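Local coordinates for protein exopolyphosphatase (Cytophaga hutchinsonii, PDB 3MDQ) that probably hydrolyses inorganic polyphosphate from its chain ends, releasing orthophosphate, as an exopolyphosphatase of the Ppx/GppA family within the actin-like ATPase clan, at residues A[145-155]-A[192-202]; A[210-218]-A[269-280]. All blocks are in the same frame, centred on the assembly; numbering follows the deposited sequence. Where two conformers were deposited one is given.

Overall arrangement
Both contacts build on the six-stranded mixed sheet that runs 153-159, 143-148, 133-138, 206-210, 291-295, 236-240, in a chain whose family belongs to the actin-like ATPase clan. Contact 1 (145-155 with 192-202) packs a helix against the hairpin at one border of that sheet; contact 2 (210-218 with 269-280) crosses two helices near the centre of the chain, beside two bound sulfates. Their centres lie about 21 Å apart. They come in series, contact 1 closing before contact 2 opens, with strand 206-210 leading from one into the other. L192 packs on L279, so helix 267-286 links an apolar border to an anion-binding region.

Contact 1. Residues A[145-155]-A[192-202]; sequences FIIGNKNEILW and LVPLEKAINTW
L192, just ahead of helix 193-202, brings CD2 to within 4.0 Å of CE2 of F145, the two side chains crossing at about a right angle; L192 also packs on H282 of helix 267-286. At P194 the carbonyl oxygen approaches the W155 indole. L195 spreads its two methyls between two rings: CD2 stands over the centre of the F145 ring, 3.8 Å from its centroid in a CH-pi contact, while CD1 comes 3.7 Å from W155 CZ3. With CG anti to the backbone N (chi1 173°), W155 slants its indole across the helix toward its N-terminal turn and lays one face on A198, whose CB is 3.4 Å from the centroid of the five-membered ring. I147 rests CD1 3.9 Å from CB of A198, and the CG2 branch of I147 meets W202 CB at 3.8 Å. W202 ends the helix with its indole lying across L154: CB of L154 sits over the six-membered ring, 3.9 Å from its centroid, and T201 CG2 lies on the opposite face. A classic beta bulge, L154 and W155 both facing I147, lets these consecutive residues of the hairpin's second strand both reach the helix. No hydrogen bond joins the segments; the contact rests on apolar packing, much of it aliphatic groups over aromatic faces, which implies shape and dispersion rather than directional polar bonds.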
loop_
_atom_site.group_PDB
_atom_site.type_symbol
_atom_site.label_atom_id
_atom_site.label_comp_id
_atom_site.label_asym_id
_atom_site.label_seq_id
_atom_site.Cartn_x
_atom_site.Cartn_y
_atom_site.Cartn_z
ATOM N N PHE A 145 6.394 -7.940 0.196
ATOM C CA PHE A 145 6.095 -9.111 0.973
ATOM C C PHE A 145 7.102 -9.220 2.094
ATOM O O PHE A 145 8.317 -9.022 1.862
ATOM C CB PHE A 145 6.193 -10.356 0.130
ATOM C CG PHE A 145 5.152 -10.465 -0.955
ATOM C CD1 PHE A 145 3.906 -10.957 -0.679
ATOM C CD2 PHE A 145 5.460 -10.102 -2.251
ATOM C CE1 PHE A 145 2.956 -11.054 -1.676
ATOM C CE2 PHE A 145 4.523 -10.227 -3.243
ATOM C CZ PHE A 145 3.286 -10.708 -2.969
ATOM N N ILE A 146 6.616 -9.489 3.308
ATOM C CA ILE A 146 7.470 -9.639 4.469
ATOM C C ILE A 146 7.049 -10.872 5.277
ATOM O O ILE A 146 5.836 -11.044 5.540
ATOM C CB ILE A 146 7.418 -8.414 5.414
ATOM C CG1 ILE A 146 7.578 -7.086 4.667
ATOM C CG2 ILE A 146 8.468 -8.556 6.544
ATOM C CD1 ILE A 146 6.279 -6.417 4.332
ATOM N N ILE A 147 8.006 -11.727 5.663
ATOM C CA ILE A 147 7.732 -12.839 6.544
ATOM C C ILE A 147 8.350 -12.535 7.891
ATOM O O ILE A 147 9.518 -12.240 7.941
ATOM C CB ILE A 147 8.229 -14.165 5.992
ATOM C CG1 ILE A 147 7.518 -14.523 4.689
ATOM C CG2 ILE A 147 8.083 -15.300 7.035
ATOM C CD1 ILE A 147 8.063 -15.731 3.947
ATOM N N GLY A 148 7.542 -12.549 8.946
ATOM C CA GLY A 148 8.049 -12.247 10.272
ATOM C C GLY A 148 7.035 -12.458 11.354
ATOM O O GLY A 148 6.007 -13.122 11.168
ATOM N N ASN A 149 7.324 -11.881 12.524
ATOM C CA ASN A 149 6.444 -11.992 13.704
ATOM C C ASN A 149 6.566 -10.739 14.515
ATOM O O ASN A 149 6.967 -9.734 13.984
ATOM C CB ASN A 149 6.778 -13.267 14.497
ATOM C CG ASN A 149 8.223 -13.295 14.975
ATOM O OD1 ASN A 149 8.850 -12.268 15.190
ATOM N ND2 ASN A 149 8.746 -14.499 15.173
ATOM N N LYS A 150 6.189 -10.762 15.799
ATOM C CA LYS A 150 6.124 -9.546 16.573
ATOM C C LYS A 150 7.467 -8.878 16.767
ATOM O O LYS A 150 7.519 -7.663 17.028
ATOM C CB LYS A 150 5.491 -9.783 17.962
ATOM C CG LYS A 150 6.335 -10.560 18.947
ATOM C CD LYS A 150 5.625 -10.568 20.317
ATOM C CE LYS A 150 6.444 -11.279 21.384
ATOM N NZ LYS A 150 5.679 -11.337 22.666
ATOM N N ASN A 151 8.527 -9.693 16.693
ATOM C CA ASN A 151 9.905 -9.271 17.015
ATOM C C ASN A 151 10.904 -9.143 15.844
ATOM O O ASN A 151 11.898 -8.404 15.937
ATOM C CB ASN A 151 10.501 -10.270 18.005
ATOM C CG ASN A 151 9.779 -10.283 19.348
ATOM O OD1 ASN A 151 9.263 -11.317 19.777
ATOM N ND2 ASN A 151 9.740 -9.142 20.011
ATOM N N GLU A 152 10.661 -9.869 14.758
ATOM C CA GLU A 152 11.687 -10.153 13.776
ATOM C C GLU A 152 11.105 -10.094 12.374
ATOM O O GLU A 152 9.958 -10.488 12.161
ATOM C CB GLU A 152 12.203 -11.591 13.910
ATOM C CG GLU A 152 13.301 -11.944 14.870
ATOM C CD GLU A 152 13.696 -13.438 14.656
ATOM O OE1 GLU A 152 12.937 -14.326 15.100
ATOM O OE2 GLU A 152 14.694 -13.679 13.964
ATOM N N ILE A 153 11.949 -9.687 11.431
ATOM C CA ILE A 153 11.739 -9.936 10.009
ATOM C C ILE A 153 12.682 -11.049 9.598
ATOM O O ILE A 153 13.915 -10.933 9.700
ATOM C CB ILE A 153 11.965 -8.675 9.158
ATOM C CG1 ILE A 153 10.876 -7.639 9.493
ATOM C CG2 ILE A 153 12.038 -9.075 7.673
ATOM C CD1 ILE A 153 11.106 -6.262 8.857
ATOM N N LEU A 154 12.098 -12.135 9.110
ATOM C CA LEU A 154 12.828 -13.280 8.621
ATOM C C LEU A 154 13.253 -13.162 7.172
ATOM O O LEU A 154 14.326 -13.628 6.778
ATOM C CB LEU A 154 11.967 -14.529 8.834
ATOM C CG LEU A 154 11.595 -14.815 10.303
ATOM C CD1 LEU A 154 10.542 -15.956 10.440
ATOM C CD2 LEU A 154 12.855 -15.169 11.125
ATOM N N TRP A 155 12.409 -12.516 6.364
ATOM C CA TRP A 155 12.653 -12.363 4.951
ATOM C C TRP A 155 11.768 -11.211 4.460
ATOM O O TRP A 155 10.636 -11.028 4.941
ATOM C CB TRP A 155 12.310 -13.641 4.178
ATOM C CG TRP A 155 12.360 -13.550 2.700
ATOM C CD1 TRP A 155 13.435 -13.800 1.883
ATOM C CD2 TRP A 155 11.269 -13.214 1.837
ATOM N NE1 TRP A 155 13.054 -13.653 0.562
ATOM C CE2 TRP A 155 11.738 -13.305 0.507
ATOM C CE3 TRP A 155 9.929 -12.886 2.065
ATOM C CZ2 TRP A 155 10.918 -13.015 -0.594
ATOM C CZ3 TRP A 155 9.115 -12.634 0.983
ATOM C CH2 TRP A 155 9.619 -12.704 -0.332
ATOM N N LEU A 192 7.178 -14.443 -8.985
ATOM C CA LEU A 192 7.135 -14.697 -7.532
ATOM C C LEU A 192 7.947 -15.875 -7.048
ATOM O O LEU A 192 7.805 -16.320 -5.919
ATOM C CB LEU A 192 5.684 -14.795 -7.051
ATOM C CG LEU A 192 4.883 -13.516 -7.247
ATOM C CD1 LEU A 192 3.458 -13.857 -6.820
ATOM C CD2 LEU A 192 5.473 -12.353 -6.452
ATOM N N VAL A 193 8.857 -16.383 -7.878
ATOM C CA VAL A 193 9.687 -17.491 -7.442
ATOM C C VAL A 193 10.410 -17.250 -6.117
ATOM O O VAL A 193 10.399 -18.113 -5.272
ATOM C CB VAL A 193 10.678 -17.953 -8.568
ATOM C CG1 VAL A 193 11.614 -19.043 -8.035
ATOM C CG2 VAL A 193 9.863 -18.555 -9.714
ATOM N N PRO A 194 10.958 -16.048 -5.898
ATOM C CA PRO A 194 11.663 -15.828 -4.623
ATOM C C PRO A 194 10.681 -15.872 -3.445
ATOM O O PRO A 194 11.043 -16.271 -2.354
ATOM C CB PRO A 194 12.274 -14.448 -4.804
ATOM C CG PRO A 194 12.424 -14.310 -6.297
ATOM C CD PRO A 194 11.228 -14.967 -6.866
ATOM N N LEU A 195 9.430 -15.471 -3.687
ATOM C CA LEU A 195 8.417 -15.570 -2.651
ATOM C C LEU A 195 8.070 -17.022 -2.341
ATOM O O LEU A 195 7.989 -17.420 -1.168
ATOM C CB LEU A 195 7.174 -14.768 -3.015
ATOM C CG LEU A 195 6.000 -14.941 -2.068
ATOM C CD1 LEU A 195 6.283 -14.318 -0.673
ATOM C CD2 LEU A 195 4.762 -14.281 -2.656
ATOM N N GLU A 196 7.928 -17.845 -3.378
ATOM C CA GLU A 196 7.633 -19.236 -3.165
ATOM C C GLU A 196 8.732 -19.896 -2.323
ATOM O O GLU A 196 8.460 -20.696 -1.406
ATOM C CB GLU A 196 7.560 -19.985 -4.491
ATOM C CG GLU A 196 6.407 -19.764 -5.331
ATOM C CD GLU A 196 6.510 -20.759 -6.501
ATOM O OE1 GLU A 196 7.193 -20.457 -7.493
ATOM O OE2 GLU A 196 6.023 -21.900 -6.351
ATOM N N LYS A 197 9.978 -19.581 -2.655
ATOM C CA LYS A 197 11.121 -20.148 -1.952
ATOM C C LYS A 197 11.108 -19.741 -0.490
ATOM O O LYS A 197 11.324 -20.569 0.386
ATOM C CB LYS A 197 12.421 -19.755 -2.657
ATOM C CG LYS A 197 12.608 -20.502 -3.963
ATOM C CD LYS A 197 13.926 -20.117 -4.623
ATOM C CE LYS A 197 14.140 -20.867 -5.929
ATOM N NZ LYS A 197 15.147 -20.148 -6.757
ATOM N N ALA A 198 10.856 -18.450 -0.231
ATOM C CA ALA A 198 10.785 -17.965 1.150
ATOM C C ALA A 198 9.665 -18.585 1.965
ATOM O O ALA A 198 9.828 -18.867 3.152
ATOM C CB ALA A 198 10.700 -16.441 1.170
ATOM N N ILE A 199 8.512 -18.750 1.347
ATOM C CA ILE A 199 7.396 -19.410 2.007
ATOM C C ILE A 199 7.760 -20.851 2.356
ATOM O O ILE A 199 7.506 -21.334 3.476
ATOM C CB ILE A 199 6.115 -19.362 1.138
ATOM C CG1 ILE A 199 5.573 -17.939 1.095
ATOM C CG2 ILE A 199 5.018 -20.332 1.662
ATOM C CD1 ILE A 199 4.418 -17.694 0.068
ATOM N N ASN A 200 8.457 -21.525 1.448
ATOM C CA ASN A 200 8.876 -22.913 1.733
ATOM C C ASN A 200 9.887 -22.994 2.852
ATOM O O ASN A 200 9.864 -23.925 3.653
ATOM C CB ASN A 200 9.457 -23.529 0.462
ATOM C CG ASN A 200 8.384 -23.815 -0.589
ATOM O OD1 ASN A 200 7.187 -23.800 -0.296
ATOM N ND2 ASN A 200 8.820 -24.082 -1.825
ATOM N N THR A 201 10.773 -22.022 2.911
ATOM C CA THR A 201 11.800 -21.938 3.949
ATOM C C THR A 201 11.226 -21.628 5.327
ATOM O O THR A 201 11.512 -22.335 6.305
ATOM C CB THR A 201 12.857 -20.900 3.582
ATOM O OG1 THR A 201 13.496 -21.345 2.388
ATOM C CG2 THR A 201 13.926 -20.754 4.670
ATOM N N TRP A 202 10.400 -20.585 5.410
ATOM C CA TRP A 202 9.931 -20.110 6.722
ATOM C C TRP A 202 8.548 -20.601 7.163
ATOM O O TRP A 202 8.217 -20.474 8.382
ATOM C CB TRP A 202 9.991 -18.583 6.759
ATOM C CG TRP A 202 11.364 -18.055 6.569
ATOM C CD1 TRP A 202 11.883 -17.466 5.448
ATOM C CD2 TRP A 202 12.435 -18.132 7.506
ATOM N NE1 TRP A 202 13.205 -17.145 5.636
ATOM C CE2 TRP A 202 13.567 -17.544 6.896
ATOM C CE3 TRP A 202 12.548 -18.629 8.812
ATOM C CZ2 TRP A 202 14.790 -17.431 7.550
ATOM C CZ3 TRP A 202 13.766 -18.512 9.464
ATOM C CH2 TRP A 202 14.872 -17.916 8.829
#

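Contact 2. Residues A[210-218]-A[269-280]; sequences CSGTFDTLA and RADMVVVAICLI. With SO4 (sulfate ion), chain E; SO4 (sulfate ion), chain F.
T213 fits as a knob into the hole formed by R269, M272, V273 and A276, in a nearly perpendicular crossing of two buried helices beside the six-stranded sheet. The axes of 212-218 and 269-280 approach to 10.7 Å at a crossing angle of -89°. In this hole OG1 and CG2 of T213 both face A276 CB, OG1 at 3.8 Å, and CG2 also reaches V273 CG2. Further along, I277 in one of its two conformers brings CD1 against L217 CD2, CD1 of L217 meets CD1 of I280 tip to tip, and I280 CD1 also approaches F214 CZ at 3.6 Å.

The polar end belongs to R269. Its CG is anti to the backbone N (chi1 -166°) and the chain bends at chi3, carrying the guanidinium past T216 with one face against the G212 peptide. NH1 donates to T216 OG1 at 2.8 Å, the hydroxyl lying 21° out of the guanidinium plane. The chain E sulfate accepts from NE at O3 (2.8 Å) and from NH2 at O4 (2.9 Å); the chain F sulfate accepts from NH2 at O1 (3.0 Å), with a weak bond from NH1. The sulfates probably come from the crystallisation liquor, but their grip by R269 is consistent with a site for phosphate groups of the substrate. N14, T15 and K35 also hydrogen-bond to the sulfates.

Outward from the crossing, F214 packs on M136 of strand 133-138 and on I292 and V294 of strand 291-295, I280 packs on I138, and L251 of helix 241-253 touches both L217 and I277.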
loop_
_atom_site.group_PDB
_atom_site.type_symbol
_atom_site.label_atom_id
_atom_site.label_comp_id
_atom_site.label_asym_id
_atom_site.label_seq_id
_atom_site.Cartn_x
_atom_site.Cartn_y
_atom_site.Cartn_z
ATOM N N CYS A 210 -2.145 -5.097 3.818
ATOM C CA CYS A 210 -2.330 -3.686 4.120
ATOM C C CYS A 210 -2.370 -2.845 2.828
ATOM O O CYS A 210 -2.010 -3.316 1.736
ATOM C CB CYS A 210 -1.311 -3.170 5.131
ATOM S SG CYS A 210 0.394 -3.387 4.625
ATOM N N SER A 211 -2.770 -1.596 3.056
ATOM C CA SER A 211 -2.917 -0.528 2.081
ATOM C C SER A 211 -4.247 -0.584 1.370
ATOM O O SER A 211 -5.148 -1.331 1.805
ATOM C CB SER A 211 -1.705 -0.464 1.168
ATOM O OG SER A 211 -0.675 0.216 1.847
ATOM N N GLY A 212 -4.432 0.201 0.310
ATOM C CA GLY A 212 -5.766 0.576 -0.124
ATOM C C GLY A 212 -6.648 -0.562 -0.577
ATOM O O GLY A 212 -7.854 -0.563 -0.282
ATOM N N THR A 213 -6.102 -1.500 -1.329
ATOM C CA THR A 213 -6.888 -2.637 -1.805
ATOM C C THR A 213 -7.470 -3.404 -0.622
ATOM O O THR A 213 -8.663 -3.697 -0.562
ATOM C CB THR A 213 -6.097 -3.580 -2.692
ATOM O OG1 THR A 213 -5.735 -2.879 -3.893
ATOM C CG2 THR A 213 -6.903 -4.809 -3.079
ATOM N N PHE A 214 -6.627 -3.730 0.345
ATOM C CA PHE A 214 -7.103 -4.461 1.503
ATOM C C PHE A 214 -8.086 -3.650 2.356
ATOM O O PHE A 214 -9.054 -4.205 2.858
ATOM C CB PHE A 214 -5.906 -4.962 2.313
ATOM C CG PHE A 214 -5.226 -6.170 1.722
ATOM C CD1 PHE A 214 -5.777 -7.433 1.866
ATOM C CD2 PHE A 214 -3.996 -6.054 1.053
ATOM C CE1 PHE A 214 -5.161 -8.533 1.332
ATOM C CE2 PHE A 214 -3.356 -7.155 0.537
ATOM C CZ PHE A 214 -3.920 -8.404 0.667
ATOM N N ASP A 215 -7.877 -2.347 2.486
ATOM C CA ASP A 215 -8.814 -1.493 3.225
ATOM C C ASP A 215 -10.167 -1.530 2.543
ATOM O O ASP A 215 -11.204 -1.657 3.199
ATOM C CB ASP A 215 -8.347 -0.031 3.288
ATOM C CG ASP A 215 -7.099 0.175 4.109
ATOM O OD1 ASP A 215 -6.744 -0.679 4.923
ATOM O OD2 ASP A 215 -6.468 1.273 3.952
ATOM N N THR A 216 -10.160 -1.456 1.201
ATOM C CA THR A 216 -11.427 -1.514 0.455
ATOM C C THR A 216 -12.146 -2.862 0.614
ATOM O O THR A 216 -13.383 -2.910 0.766
ATOM C CB THR A 216 -11.229 -1.121 -1.027
ATOM O OG1 THR A 216 -10.976 0.292 -1.082
ATOM C CG2 THR A 216 -12.475 -1.426 -1.880
ATOM N N LEU A 217 -11.400 -3.971 0.618
ATOM C CA LEU A 217 -12.007 -5.276 0.813
ATOM C C LEU A 217 -12.676 -5.336 2.188
ATOM O O LEU A 217 -13.800 -5.829 2.317
ATOM C CB LEU A 217 -11.012 -6.430 0.653
ATOM C CG LEU A 217 -10.376 -6.542 -0.750
ATOM C CD1 LEU A 217 -9.285 -7.617 -0.733
ATOM C CD2 LEU A 217 -11.501 -6.822 -1.792
ATOM N N ALA A 218 -11.980 -4.844 3.207
ATOM C CA ALA A 218 -12.557 -4.795 4.528
ATOM C C ALA A 218 -13.839 -3.960 4.545
ATOM O O ALA A 218 -14.862 -4.386 5.096
ATOM C CB ALA A 218 -11.549 -4.273 5.544
ATOM N N ARG A 269 -7.931 2.999 -7.870
ATOM C CA ARG A 269 -8.112 1.668 -7.276
ATOM C C ARG A 269 -9.142 0.835 -8.056
ATOM O O ARG A 269 -8.891 -0.336 -8.320
ATOM C CB ARG A 269 -8.466 1.782 -5.822
ATOM C CG ARG A 269 -8.347 0.432 -5.046
ATOM C CD ARG A 269 -8.687 0.655 -3.591
ATOM N NE ARG A 269 -7.796 1.673 -3.075
ATOM C CZ ARG A 269 -8.075 2.532 -2.107
ATOM N NH1 ARG A 269 -9.237 2.519 -1.446
ATOM N NH2 ARG A 269 -7.156 3.416 -1.776
ATOM N N ALA A 270 -10.251 1.420 -8.469
ATOM C CA ALA A 270 -11.188 0.717 -9.351
ATOM C C ALA A 270 -10.484 0.154 -10.576
ATOM O O ALA A 270 -10.778 -0.969 -11.002
ATOM C CB ALA A 270 -12.334 1.636 -9.777
ATOM N N ASP A 271 -9.550 0.907 -11.130
ATOM C CA ASP A 271 -8.845 0.446 -12.311
ATOM C C ASP A 271 -7.994 -0.802 -12.089
ATOM O O ASP A 271 -7.925 -1.658 -12.982
ATOM C CB ASP A 271 -7.946 1.519 -12.871
ATOM C CG ASP A 271 -8.698 2.718 -13.401
ATOM O OD1 ASP A 271 -9.900 2.594 -13.707
ATOM O OD2 ASP A 271 -8.037 3.793 -13.491
HETATM N N MSE A 272 -7.348 -0.910 -10.928
HETATM C CA MSE A 272 -6.402 -2.000 -10.686
HETATM C C MSE A 272 -6.886 -3.102 -9.735
HETATM O O MSE A 272 -6.204 -4.129 -9.595
HETATM C CB MSE A 272 -5.098 -1.433 -10.135
HETATM C CG MSE A 272 -5.257 -0.732 -8.837
HETATM SE SE MSE A 272 -3.484 -0.493 -8.112
HETATM C CE MSE A 272 -3.463 -2.041 -6.900
ATOM N N VAL A 273 -8.039 -2.920 -9.088
ATOM C CA VAL A 273 -8.445 -3.826 -8.007
ATOM C C VAL A 273 -8.657 -5.267 -8.449
ATOM O O VAL A 273 -8.450 -6.170 -7.639
ATOM C CB VAL A 273 -9.633 -3.253 -7.201
ATOM C CG1 VAL A 273 -10.933 -3.360 -7.974
ATOM C CG2 VAL A 273 -9.720 -3.912 -5.821
ATOM N N VAL A 274 -9.052 -5.476 -9.707
ATOM C CA VAL A 274 -9.255 -6.860 -10.168
ATOM C C VAL A 274 -7.900 -7.625 -10.304
ATOM O O VAL A 274 -7.752 -8.765 -9.823
ATOM C CB VAL A 274 -10.053 -6.923 -11.454
ATOM C CG1 VAL A 274 -10.331 -8.432 -11.792
ATOM C CG2 VAL A 274 -11.396 -6.136 -11.304
ATOM N N VAL A 275 -6.884 -6.997 -10.894
ATOM C CA VAL A 275 -5.579 -7.639 -10.915
ATOM C C VAL A 275 -4.995 -7.807 -9.522
ATOM O O VAL A 275 -4.331 -8.799 -9.227
ATOM C CB VAL A 275 -4.586 -6.938 -11.901
ATOM C CG1 VAL A 275 -5.110 -7.073 -13.350
ATOM C CG2 VAL A 275 -4.335 -5.473 -11.562
ATOM N N ALA A 276 -5.285 -6.856 -8.627
ATOM C CA ALA A 276 -4.869 -6.977 -7.257
ATOM C C ALA A 276 -5.495 -8.192 -6.586
ATOM O O ALA A 276 -4.791 -8.948 -5.887
ATOM C CB ALA A 276 -5.180 -5.660 -6.493
ATOM N N ILE A 277 -6.812 -8.382 -6.757
ATOM C CA ILE A 277 -7.473 -9.554 -6.143
ATOM C C ILE A 277 -6.961 -10.867 -6.741
ATOM O O ILE A 277 -6.882 -11.873 -6.037
ATOM C CB ILE A 277 -9.051 -9.479 -6.097
ATOM C CG1 ILE A 277 -9.537 -9.735 -4.643
ATOM C CG2 ILE A 277 -9.657 -10.599 -6.906
ATOM C CD1 ILE A 277 -10.823 -9.194 -4.279
ATOM N N CYS A 278 -6.594 -10.879 -8.025
ATOM C CA CYS A 278 -5.974 -12.058 -8.632
ATOM C C CYS A 278 -4.639 -12.354 -7.958
ATOM O O CYS A 278 -4.314 -13.501 -7.737
ATOM C CB CYS A 278 -5.747 -11.853 -10.129
ATOM S SG CYS A 278 -7.308 -11.930 -11.039
ATOM N N LEU A 279 -3.851 -11.329 -7.684
ATOM C CA LEU A 279 -2.563 -11.523 -6.968
ATOM C C LEU A 279 -2.786 -12.067 -5.571
ATOM O O LEU A 279 -2.073 -12.965 -5.133
ATOM C CB LEU A 279 -1.760 -10.215 -6.908
ATOM C CG LEU A 279 -0.424 -10.258 -6.196
ATOM C CD1 LEU A 279 0.467 -11.337 -6.828
ATOM C CD2 LEU A 279 0.242 -8.882 -6.219
ATOM N N ILE A 280 -3.778 -11.552 -4.869
ATOM C CA ILE A 280 -4.076 -12.044 -3.515
ATOM C C ILE A 280 -4.473 -13.531 -3.565
ATOM O O ILE A 280 -3.970 -14.342 -2.760
ATOM C CB ILE A 280 -5.196 -11.218 -2.823
ATOM C CG1 ILE A 280 -4.782 -9.762 -2.665
ATOM C CG2 ILE A 280 -5.494 -11.816 -1.413
ATOM C CD1 ILE A 280 -5.978 -8.807 -2.275
HETATM S S SO4 E . -4.385 2.774 -4.105
HETATM O O1 SO4 E . -4.979 2.989 -5.465
HETATM O O2 SO4 E . -2.969 2.515 -4.071
HETATM O O3 SO4 E . -5.009 1.532 -3.546
HETATM O O4 SO4 E . -4.661 3.895 -3.191
HETATM S S SO4 F . -7.143 4.141 1.965
HETATM O O1 SO4 F . -7.927 4.636 0.828
HETATM O O2 SO4 F . -5.746 4.043 1.558
HETATM O O3 SO4 F . -7.661 2.828 2.337
HETATM O O4 SO4 F . -7.260 5.070 3.095
#